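Local coordinates for RagA protein (Porphyromonas gingivalis, PDB 6SLN), which probably takes up peptides across the outer membrane as a TonB-dependent receptor, at residues A[782-787]-A[792-797]; A[810-815]-A[821-826]; A[875-880]-A[914-919]. All blocks are in the same frame, centred on the assembly; numbering follows the deposited sequence.

Contact 1: A[782-787]-A[792-797]; sequences GTIWEI and SFYMAE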
loop_
_atom_site.group_PDB
_atom_site.type_symbol
_atom_site.label_atom_id
_atom_site.label_comp_id
_atom_site.label_asym_id
_atom_site.label_seq_id
_atom_site.Cartn_x
_atom_site.Cartn_y
_atom_site.Cartn_z
ATOM N N GLY A 782 -22.598 -12.723 31.335
ATOM C CA GLY A 782 -23.225 -13.814 32.046
ATOM C C GLY A 782 -22.235 -14.763 32.669
ATOM O O GLY A 782 -22.571 -15.923 32.908
ATOM N N THR A 783 -21.012 -14.298 32.935
ATOM C CA THR A 783 -19.950 -15.088 33.547
ATOM C C THR A 783 -19.323 -14.336 34.726
ATOM O O THR A 783 -19.418 -13.108 34.845
ATOM C CB THR A 783 -18.858 -15.437 32.525
ATOM O OG1 THR A 783 -18.143 -14.242 32.172
ATOM C CG2 THR A 783 -19.456 -16.086 31.272
ATOM N N ILE A 784 -18.656 -15.082 35.601
ATOM C CA ILE A 784 -18.016 -14.493 36.771
ATOM C C ILE A 784 -16.737 -15.250 37.089
ATOM O O ILE A 784 -16.647 -16.474 36.916
ATOM C CB ILE A 784 -18.949 -14.476 37.999
ATOM C CG1 ILE A 784 -18.393 -13.558 39.091
ATOM C CG2 ILE A 784 -19.102 -15.868 38.560
ATOM C CD1 ILE A 784 -19.265 -13.452 40.304
ATOM N N TRP A 785 -15.732 -14.490 37.509
ATOM C CA TRP A 785 -14.575 -15.006 38.214
ATOM C C TRP A 785 -14.859 -14.932 39.717
ATOM O O TRP A 785 -15.187 -13.857 40.232
ATOM C CB TRP A 785 -13.346 -14.186 37.844
ATOM C CG TRP A 785 -12.942 -14.282 36.389
ATOM C CD1 TRP A 785 -13.191 -15.315 35.524
ATOM C CD2 TRP A 785 -12.189 -13.313 35.643
ATOM N NE1 TRP A 785 -12.645 -15.039 34.293
ATOM C CE2 TRP A 785 -12.024 -13.817 34.345
ATOM C CE3 TRP A 785 -11.642 -12.067 35.952
ATOM C CZ2 TRP A 785 -11.329 -13.119 33.359
ATOM C CZ3 TRP A 785 -10.961 -11.371 34.959
ATOM C CH2 TRP A 785 -10.809 -11.900 33.689
ATOM N N GLU A 786 -14.774 -16.068 40.413
ATOM C CA GLU A 786 -14.982 -16.096 41.859
ATOM C C GLU A 786 -14.017 -17.081 42.510
ATOM O O GLU A 786 -13.946 -18.247 42.111
ATOM C CB GLU A 786 -16.427 -16.460 42.206
ATOM C CG GLU A 786 -16.728 -16.363 43.686
ATOM C CD GLU A 786 -18.205 -16.445 43.976
ATOM O OE1 GLU A 786 -18.978 -16.500 43.010
ATOM O OE2 GLU A 786 -18.598 -16.456 45.164
ATOM N N ILE A 787 -13.308 -16.620 43.543
ATOM C CA ILE A 787 -12.099 -17.305 44.005
ATOM C C ILE A 787 -12.354 -18.752 44.415
ATOM O O ILE A 787 -11.456 -19.592 44.329
ATOM C CB ILE A 787 -11.444 -16.490 45.142
ATOM C CG1 ILE A 787 -10.510 -15.438 44.539
ATOM C CG2 ILE A 787 -10.693 -17.387 46.146
ATOM C CD1 ILE A 787 -9.695 -14.707 45.544
ATOM N N SER A 792 -17.513 -19.399 35.960
ATOM C CA SER A 792 -18.881 -19.884 36.065
ATOM C C SER A 792 -19.864 -18.854 35.518
ATOM O O SER A 792 -19.526 -17.684 35.314
ATOM C CB SER A 792 -19.231 -20.235 37.521
ATOM O OG SER A 792 -18.464 -21.349 37.957
ATOM N N PHE A 793 -21.089 -19.312 35.255
ATOM C CA PHE A 793 -22.107 -18.412 34.733
ATOM C C PHE A 793 -22.722 -17.590 35.864
ATOM O O PHE A 793 -22.661 -17.951 37.042
ATOM C CB PHE A 793 -23.178 -19.190 33.954
ATOM C CG PHE A 793 -22.730 -19.593 32.578
ATOM C CD1 PHE A 793 -22.740 -18.668 31.533
ATOM C CD2 PHE A 793 -22.245 -20.873 32.334
ATOM C CE1 PHE A 793 -22.313 -19.013 30.279
ATOM C CE2 PHE A 793 -21.802 -21.220 31.069
ATOM C CZ PHE A 793 -21.844 -20.286 30.042
ATOM N N TYR A 794 -23.308 -16.459 35.490
ATOM C CA TYR A 794 -23.760 -15.493 36.485
ATOM C C TYR A 794 -24.995 -14.804 35.927
ATOM O O TYR A 794 -24.898 -14.045 34.952
ATOM C CB TYR A 794 -22.649 -14.488 36.815
ATOM C CG TYR A 794 -22.971 -13.557 37.975
ATOM C CD1 TYR A 794 -23.562 -12.310 37.750
ATOM C CD2 TYR A 794 -22.694 -13.927 39.293
ATOM C CE1 TYR A 794 -23.857 -11.460 38.800
ATOM C CE2 TYR A 794 -22.986 -13.082 40.355
ATOM C CZ TYR A 794 -23.570 -11.848 40.101
ATOM O OH TYR A 794 -23.875 -10.997 41.145
ATOM N N MET A 795 -26.146 -15.072 36.543
ATOM C CA MET A 795 -27.413 -14.526 36.069
ATOM C C MET A 795 -28.467 -14.728 37.145
ATOM O O MET A 795 -28.260 -15.459 38.119
ATOM C CB MET A 795 -27.863 -15.182 34.763
ATOM C CG MET A 795 -27.815 -16.700 34.774
ATOM S SD MET A 795 -27.772 -17.354 33.097
ATOM C CE MET A 795 -26.082 -17.061 32.611
ATOM N N ALA A 796 -29.598 -14.050 36.962
ATOM C CA ALA A 796 -30.763 -14.348 37.777
ATOM C C ALA A 796 -31.284 -15.731 37.420
ATOM O O ALA A 796 -31.056 -16.234 36.316
ATOM C CB ALA A 796 -31.852 -13.299 37.571
ATOM N N GLU A 797 -31.953 -16.365 38.381
ATOM C CA GLU A 797 -32.572 -17.669 38.165
ATOM C C GLU A 797 -34.033 -17.445 37.796
ATOM O O GLU A 797 -34.847 -17.077 38.648
ATOM C CB GLU A 797 -32.437 -18.554 39.398
ATOM C CG GLU A 797 -30.993 -18.756 39.818
ATOM C CD GLU A 797 -30.819 -19.899 40.794
ATOM O OE1 GLU A 797 -31.830 -20.385 41.353
ATOM O OE2 GLU A 797 -29.659 -20.307 41.003
#
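Ile784 and Tyr794 pack obliquely against each other across a beta hairpin. Strands 783-786 and 792-796 run antiparallel but splay, with 119° between their directions. The hairpin belongs to a small antiparallel sheet inserted between barrel strands 752-764 and 844-853. The side chain of Tyr794 starts out toward strand 783-786 with CG anti to the backbone N (chi1 -172°). This brings its CD2 side against the end of Ile784, where CD1 lies 3.6 Å from Tyr794 CD2. Nearer the backbone, Ile784 CB is 3.9 Å from Tyr794 CB. Ser792 shares a sheet face with Ile784, and its OG turns back to Pro790 O.

Thr783 and Phe793 form the non-hydrogen-bonded pair, and their side chains diverge. Phe793 reaches barrel strand 857-873, packing on Trp870 and Ile872. Thr783 packs on the backbone of the bound peptide, so this end of the hairpin contributes to the peptide site.

Backbone bonds join the strands on both sides of this pair. Ile784 N donates to Ser792 O (2.8 Å), and Ser792 N returns a bond to Ile784 O (3.2 Å). At the other end, Tyr794 N meets Gly782 O at 2.7 Å, from 63° out of the carbonyl plane. The same oxygen lies at the edge of the Phe793 ring, near its plane, with CD1 the closest ring atom.

Contact 2: A[810-815]-A[821-826]; sequences WYVPGQ and NKVTTS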
loop_
_atom_site.group_PDB
_atom_site.type_symbol
_atom_site.label_atom_id
_atom_site.label_comp_id
_atom_site.label_asym_id
_atom_site.label_seq_id
_atom_site.Cartn_x
_atom_site.Cartn_y
_atom_site.Cartn_z
ATOM N N TRP A 810 -38.557 -14.146 38.941
ATOM C CA TRP A 810 -37.225 -14.642 39.242
ATOM C C TRP A 810 -37.131 -14.976 40.724
ATOM O O TRP A 810 -37.822 -14.385 41.561
ATOM C CB TRP A 810 -36.130 -13.620 38.859
ATOM C CG TRP A 810 -36.150 -13.272 37.416
ATOM C CD1 TRP A 810 -35.415 -13.850 36.422
ATOM C CD2 TRP A 810 -36.959 -12.270 36.789
ATOM N NE1 TRP A 810 -35.708 -13.259 35.207
ATOM C CE2 TRP A 810 -36.658 -12.290 35.406
ATOM C CE3 TRP A 810 -37.915 -11.362 37.259
ATOM C CZ2 TRP A 810 -37.278 -11.436 34.495
ATOM C CZ3 TRP A 810 -38.529 -10.512 36.355
ATOM C CH2 TRP A 810 -38.209 -10.557 34.986
ATOM N N TYR A 811 -36.276 -15.938 41.042
ATOM C CA TYR A 811 -36.023 -16.235 42.438
ATOM C C TYR A 811 -35.095 -15.189 43.026
ATOM O O TYR A 811 -34.209 -14.653 42.352
ATOM C CB TYR A 811 -35.409 -17.618 42.609
ATOM C CG TYR A 811 -36.315 -18.751 42.209
ATOM C CD1 TYR A 811 -37.531 -18.956 42.851
ATOM C CD2 TYR A 811 -35.955 -19.619 41.169
ATOM C CE1 TYR A 811 -38.366 -20.000 42.471
ATOM C CE2 TYR A 811 -36.781 -20.661 40.788
ATOM C CZ TYR A 811 -37.980 -20.844 41.439
ATOM O OH TYR A 811 -38.792 -21.872 41.060
ATOM N N VAL A 812 -35.310 -14.893 44.305
ATOM C CA VAL A 812 -34.449 -14.012 45.068
ATOM C C VAL A 812 -33.377 -14.889 45.762
ATOM O O VAL A 812 -33.752 -15.664 46.654
ATOM C CB VAL A 812 -35.239 -13.198 46.090
ATOM C CG1 VAL A 812 -34.393 -12.042 46.614
ATOM C CG2 VAL A 812 -36.553 -12.726 45.449
ATOM N N PRO A 813 -32.120 -14.787 45.378
ATOM C CA PRO A 813 -31.112 -15.702 45.941
ATOM C C PRO A 813 -31.061 -15.621 47.459
ATOM O O PRO A 813 -31.060 -14.535 48.049
ATOM C CB PRO A 813 -29.802 -15.230 45.299
ATOM C CG PRO A 813 -30.110 -13.893 44.692
ATOM C CD PRO A 813 -31.553 -13.897 44.357
ATOM N N GLY A 814 -31.042 -16.786 48.081
ATOM C CA GLY A 814 -31.069 -16.916 49.529
ATOM C C GLY A 814 -32.453 -16.980 50.136
ATOM O O GLY A 814 -32.741 -17.877 50.927
ATOM N N GLN A 815 -33.329 -16.059 49.736
ATOM C CA GLN A 815 -34.583 -15.836 50.443
ATOM C C GLN A 815 -35.563 -16.994 50.275
ATOM O O GLN A 815 -35.661 -17.610 49.207
ATOM C CB GLN A 815 -35.227 -14.540 49.965
ATOM C CG GLN A 815 -34.566 -13.286 50.489
ATOM C CD GLN A 815 -35.416 -12.060 50.234
ATOM O OE1 GLN A 815 -36.649 -12.136 50.238
ATOM N NE2 GLN A 815 -34.764 -10.922 49.995
ATOM N N ASN A 821 -40.689 -22.650 50.331
ATOM C CA ASN A 821 -40.315 -22.491 48.936
ATOM C C ASN A 821 -39.499 -21.214 48.740
ATOM O O ASN A 821 -39.545 -20.278 49.546
ATOM C CB ASN A 821 -41.550 -22.443 48.036
ATOM C CG ASN A 821 -42.630 -23.390 48.476
ATOM O OD1 ASN A 821 -42.536 -24.600 48.259
ATOM N ND2 ASN A 821 -43.682 -22.848 49.089
ATOM N N LYS A 822 -38.758 -21.180 47.637
ATOM C CA LYS A 822 -37.968 -20.004 47.300
ATOM C C LYS A 822 -38.873 -18.811 46.992
ATOM O O LYS A 822 -40.004 -18.962 46.513
ATOM C CB LYS A 822 -37.067 -20.304 46.111
ATOM C CG LYS A 822 -36.321 -21.618 46.226
ATOM C CD LYS A 822 -35.554 -21.930 44.943
ATOM C CE LYS A 822 -34.688 -20.759 44.522
ATOM N NZ LYS A 822 -34.024 -20.095 45.695
ATOM N N VAL A 823 -38.365 -17.611 47.296
ATOM C CA VAL A 823 -39.121 -16.375 47.122
ATOM C C VAL A 823 -38.956 -15.904 45.689
ATOM O O VAL A 823 -37.860 -15.971 45.119
ATOM C CB VAL A 823 -38.658 -15.291 48.113
ATOM C CG1 VAL A 823 -39.324 -13.957 47.798
ATOM C CG2 VAL A 823 -38.951 -15.709 49.540
ATOM N N THR A 824 -40.049 -15.427 45.103
ATOM C CA THR A 824 -40.043 -14.907 43.749
ATOM C C THR A 824 -40.315 -13.408 43.772
ATOM O O THR A 824 -40.806 -12.853 44.754
ATOM C CB THR A 824 -41.078 -15.634 42.866
ATOM O OG1 THR A 824 -42.412 -15.362 43.316
ATOM C CG2 THR A 824 -40.829 -17.133 42.885
ATOM N N THR A 825 -39.971 -12.746 42.674
ATOM C CA THR A 825 -40.299 -11.339 42.537
ATOM C C THR A 825 -40.637 -11.060 41.078
ATOM O O THR A 825 -40.127 -11.728 40.173
ATOM C CB THR A 825 -39.144 -10.454 43.019
ATOM O OG1 THR A 825 -39.543 -9.086 42.963
ATOM C CG2 THR A 825 -37.907 -10.646 42.154
ATOM N N SER A 826 -41.524 -10.083 40.856
ATOM C CA SER A 826 -41.752 -9.584 39.507
ATOM C C SER A 826 -40.835 -8.419 39.136
ATOM O O SER A 826 -40.590 -8.204 37.940
ATOM C CB SER A 826 -43.206 -9.150 39.327
ATOM O OG SER A 826 -43.357 -7.756 39.513
#
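Val823 O is approached by several groups of strand 810-812. Val812 N donates a hydrogen bond to it (2.9 Å). Tyr811 CA adds a CA-H...O contact to Val823 O at 3.3 Å, and the oxygen also lies in plane at the edge of the Tyr811 ring. The arrangement is an antiparallel beta pair at the protein surface, made by strands 810-812 and 822-825. Trp810 and Thr825 form its hydrogen-bonded pair: Trp810 N donates to Thr825 O, and Thr825 N donates back to Trp810 O. Beyond Val812 the chain turns a corner at Pro813 and Gly814. Gln815 O then accepts a weak bond from Val823 N (3.3 Å). Between the strands, Val812 CG2 meets Val823 CG1 at 3.8 Å, the two side chains crossing obliquely.

On the face of Trp810 and Thr825, the indole NE1 of Trp810 bonds to Asp917 OD2, and its ring also meets Tyr828. Ser826 O sits in plane at the indole edge, 3.5 Å from Trp810 CZ3.

On the face of Tyr811 and Thr824, Thr824 CG2 touches the Tyr811 ring obliquely at CD1 (3.8 Å). Lys822 crosses Tyr811 at about a right angle. Bends at chi3 and chi4 (52° and 40°) fold its chain over the ring in a CH-pi contact, with Lys822 CE 3.8 Å from the Tyr811 ring centroid.

Contact 3: A[875-880]-A[914-919]; sequences DRYFTE and PQFDTH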
loop_
_atom_site.group_PDB
_atom_site.type_symbol
_atom_site.label_atom_id
_atom_site.label_comp_id
_atom_site.label_asym_id
_atom_site.label_seq_id
_atom_site.Cartn_x
_atom_site.Cartn_y
_atom_site.Cartn_z
ATOM N N ASP A 875 -29.704 -15.818 20.391
ATOM C CA ASP A 875 -30.752 -15.807 19.364
ATOM C C ASP A 875 -32.129 -15.846 20.008
ATOM O O ASP A 875 -33.035 -15.090 19.626
ATOM C CB ASP A 875 -30.610 -17.002 18.418
ATOM C CG ASP A 875 -29.646 -16.755 17.271
ATOM O OD1 ASP A 875 -28.930 -15.732 17.283
ATOM O OD2 ASP A 875 -29.593 -17.613 16.361
ATOM N N ARG A 876 -32.300 -16.721 21.003
ATOM C CA ARG A 876 -33.599 -16.836 21.642
ATOM C C ARG A 876 -33.994 -15.563 22.379
ATOM O O ARG A 876 -35.181 -15.383 22.662
ATOM C CB ARG A 876 -33.637 -18.065 22.565
ATOM C CG ARG A 876 -33.599 -19.387 21.785
ATOM C CD ARG A 876 -33.825 -20.641 22.613
ATOM N NE ARG A 876 -34.735 -20.389 23.719
ATOM C CZ ARG A 876 -34.364 -20.428 24.996
ATOM N NH1 ARG A 876 -33.105 -20.715 25.304
ATOM N NH2 ARG A 876 -35.234 -20.167 25.965
ATOM N N TYR A 877 -33.061 -14.647 22.643
ATOM C CA TYR A 877 -33.472 -13.361 23.199
ATOM C C TYR A 877 -34.289 -12.566 22.191
ATOM O O TYR A 877 -35.081 -11.702 22.586
ATOM C CB TYR A 877 -32.255 -12.540 23.672
ATOM C CG TYR A 877 -32.597 -11.137 24.135
ATOM C CD1 TYR A 877 -32.582 -10.060 23.257
ATOM C CD2 TYR A 877 -32.936 -10.890 25.444
ATOM C CE1 TYR A 877 -32.906 -8.779 23.681
ATOM C CE2 TYR A 877 -33.249 -9.613 25.881
ATOM C CZ TYR A 877 -33.239 -8.566 25.000
ATOM O OH TYR A 877 -33.557 -7.304 25.449
ATOM N N PHE A 878 -34.109 -12.846 20.902
ATOM C CA PHE A 878 -34.898 -12.229 19.852
ATOM C C PHE A 878 -36.121 -13.066 19.506
ATOM O O PHE A 878 -37.240 -12.548 19.477
ATOM C CB PHE A 878 -34.026 -12.015 18.626
ATOM C CG PHE A 878 -32.876 -11.133 18.892
ATOM C CD1 PHE A 878 -33.002 -9.765 18.750
ATOM C CD2 PHE A 878 -31.661 -11.662 19.328
ATOM C CE1 PHE A 878 -31.937 -8.937 19.019
ATOM C CE2 PHE A 878 -30.582 -10.840 19.596
ATOM C CZ PHE A 878 -30.722 -9.480 19.446
ATOM N N THR A 879 -35.931 -14.369 19.279
ATOM C CA THR A 879 -37.043 -15.179 18.803
ATOM C C THR A 879 -38.127 -15.396 19.861
ATOM O O THR A 879 -39.260 -15.732 19.507
ATOM C CB THR A 879 -36.526 -16.521 18.316
ATOM O OG1 THR A 879 -35.736 -17.109 19.353
ATOM C CG2 THR A 879 -35.689 -16.329 17.095
ATOM N N GLU A 880 -37.833 -15.216 21.145
ATOM C CA GLU A 880 -38.876 -15.373 22.154
ATOM C C GLU A 880 -39.247 -14.051 22.811
ATOM O O GLU A 880 -39.942 -14.038 23.833
ATOM C CB GLU A 880 -38.458 -16.415 23.187
ATOM C CG GLU A 880 -38.228 -17.760 22.536
ATOM C CD GLU A 880 -37.708 -18.802 23.478
ATOM O OE1 GLU A 880 -37.791 -18.580 24.698
ATOM O OE2 GLU A 880 -37.218 -19.844 23.000
ATOM N N PRO A 914 -37.435 -9.746 27.812
ATOM C CA PRO A 914 -36.798 -10.858 28.521
ATOM C C PRO A 914 -35.536 -10.368 29.205
ATOM O O PRO A 914 -35.092 -9.234 29.022
ATOM C CB PRO A 914 -36.470 -11.867 27.422
ATOM C CG PRO A 914 -36.431 -11.057 26.163
ATOM C CD PRO A 914 -37.230 -9.805 26.354
ATOM N N GLN A 915 -34.978 -11.235 30.032
ATOM C CA GLN A 915 -33.693 -10.961 30.649
ATOM C C GLN A 915 -32.742 -12.095 30.314
ATOM O O GLN A 915 -33.144 -13.143 29.795
ATOM C CB GLN A 915 -33.828 -10.775 32.161
ATOM C CG GLN A 915 -34.801 -9.672 32.556
ATOM C CD GLN A 915 -34.348 -8.271 32.156
ATOM O OE1 GLN A 915 -33.190 -8.048 31.773
ATOM N NE2 GLN A 915 -35.262 -7.312 32.268
ATOM N N PHE A 916 -31.462 -11.872 30.594
ATOM C CA PHE A 916 -30.445 -12.874 30.292
ATOM C C PHE A 916 -30.244 -13.792 31.493
ATOM O O PHE A 916 -29.155 -13.895 32.057
ATOM C CB PHE A 916 -29.152 -12.194 29.870
ATOM C CG PHE A 916 -29.100 -11.888 28.400
ATOM C CD1 PHE A 916 -28.967 -12.915 27.480
ATOM C CD2 PHE A 916 -29.214 -10.589 27.939
ATOM C CE1 PHE A 916 -28.930 -12.662 26.130
ATOM C CE2 PHE A 916 -29.174 -10.320 26.575
ATOM C CZ PHE A 916 -29.034 -11.359 25.669
ATOM N N ASP A 917 -31.335 -14.463 31.879
ATOM C CA ASP A 917 -31.323 -15.309 33.064
ATOM C C ASP A 917 -31.117 -16.767 32.687
ATOM O O ASP A 917 -30.553 -17.049 31.632
ATOM C CB ASP A 917 -32.613 -15.132 33.849
ATOM C CG ASP A 917 -33.832 -15.174 32.967
ATOM O OD1 ASP A 917 -33.950 -16.126 32.173
ATOM O OD2 ASP A 917 -34.670 -14.254 33.077
ATOM N N THR A 918 -31.580 -17.697 33.528
ATOM C CA THR A 918 -31.285 -19.110 33.307
ATOM C C THR A 918 -32.075 -19.717 32.148
ATOM O O THR A 918 -31.611 -20.692 31.549
ATOM C CB THR A 918 -31.545 -19.900 34.575
ATOM O OG1 THR A 918 -32.700 -19.357 35.223
ATOM C CG2 THR A 918 -30.338 -19.828 35.483
ATOM N N HIS A 919 -33.274 -19.213 31.840
ATOM C CA HIS A 919 -33.794 -19.411 30.495
ATOM C C HIS A 919 -32.853 -18.662 29.569
ATOM O O HIS A 919 -32.344 -17.604 29.932
ATOM C CB HIS A 919 -35.229 -18.894 30.346
ATOM C CG HIS A 919 -35.325 -17.557 29.676
ATOM N ND1 HIS A 919 -35.274 -16.371 30.375
ATOM C CD2 HIS A 919 -35.441 -17.218 28.368
ATOM C CE1 HIS A 919 -35.359 -15.358 29.530
ATOM N NE2 HIS A 919 -35.458 -15.844 28.304
#
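The rings of Tyr877 and Phe916 lie nearly parallel, with 11° between their planes. The pair is strongly offset, with little of one ring over the other, and the centroids are 4.9 Å apart. Phe916 CE2 stands over one face of Tyr877, toward its rim, and Tyr877 CD2 stands likewise over one face of Phe916. Tyr877 CG is anti to the backbone N (chi1 174°), which carries the ring from the helix toward the loop. Pro914 meets the same ring obliquely, with CG 3.5 Å from Tyr877 CE2. Phe916 centres an inverse gamma turn.

His919 is met at its ring edge, in plane, by Arg876 NH2, which lies 3.8 Å from His919 CD2. The guanidinium and imidazole planes are 76° apart. The guanidinium is held side-on by Glu880, just past the helix end. Arg876 NE donates to Glu880 OE2 (2.6 Å) in the guanidinium plane, and Arg876 NH2 makes a longer bond to Glu880 OE1 (3.3 Å). Arg876 NH1 forms a salt bridge with Glu922, so two carboxylates fix the group.

Tyr877 and Phe916 both pack on apolar side chains of the bound peptide, placing the pair in the peptide site. Tyr877 also touches a chain of another protein, consistent with the RagB partner. The helix follows directly on barrel strand 857-873, and the loop leads from Pro914 past strand 792-802 into strand 921-937.

The three contacts follow one another along the chain, and none nests within or crosses another. Contact 1 closes a short loop of four residues, contact 2 a loop of five. Both fall in the insertion between barrel strands 752-764 and 844-853, in one antiparallel sheet where strands 792-802 and 807-812 are neighbours. A probable backbone bond from Tyr811 N to Glu797 O joins them. Contact 3 closes a far longer loop, between barrel strands 857-873 and 921-937. Its segment 914-919 reaches both earlier contacts: Asp917 CB packs on Ala796 O, and Gln915 CG on Trp810 CZ2. The inserted sheet is thus tied to the long connection between strands 857-873 and 921-937.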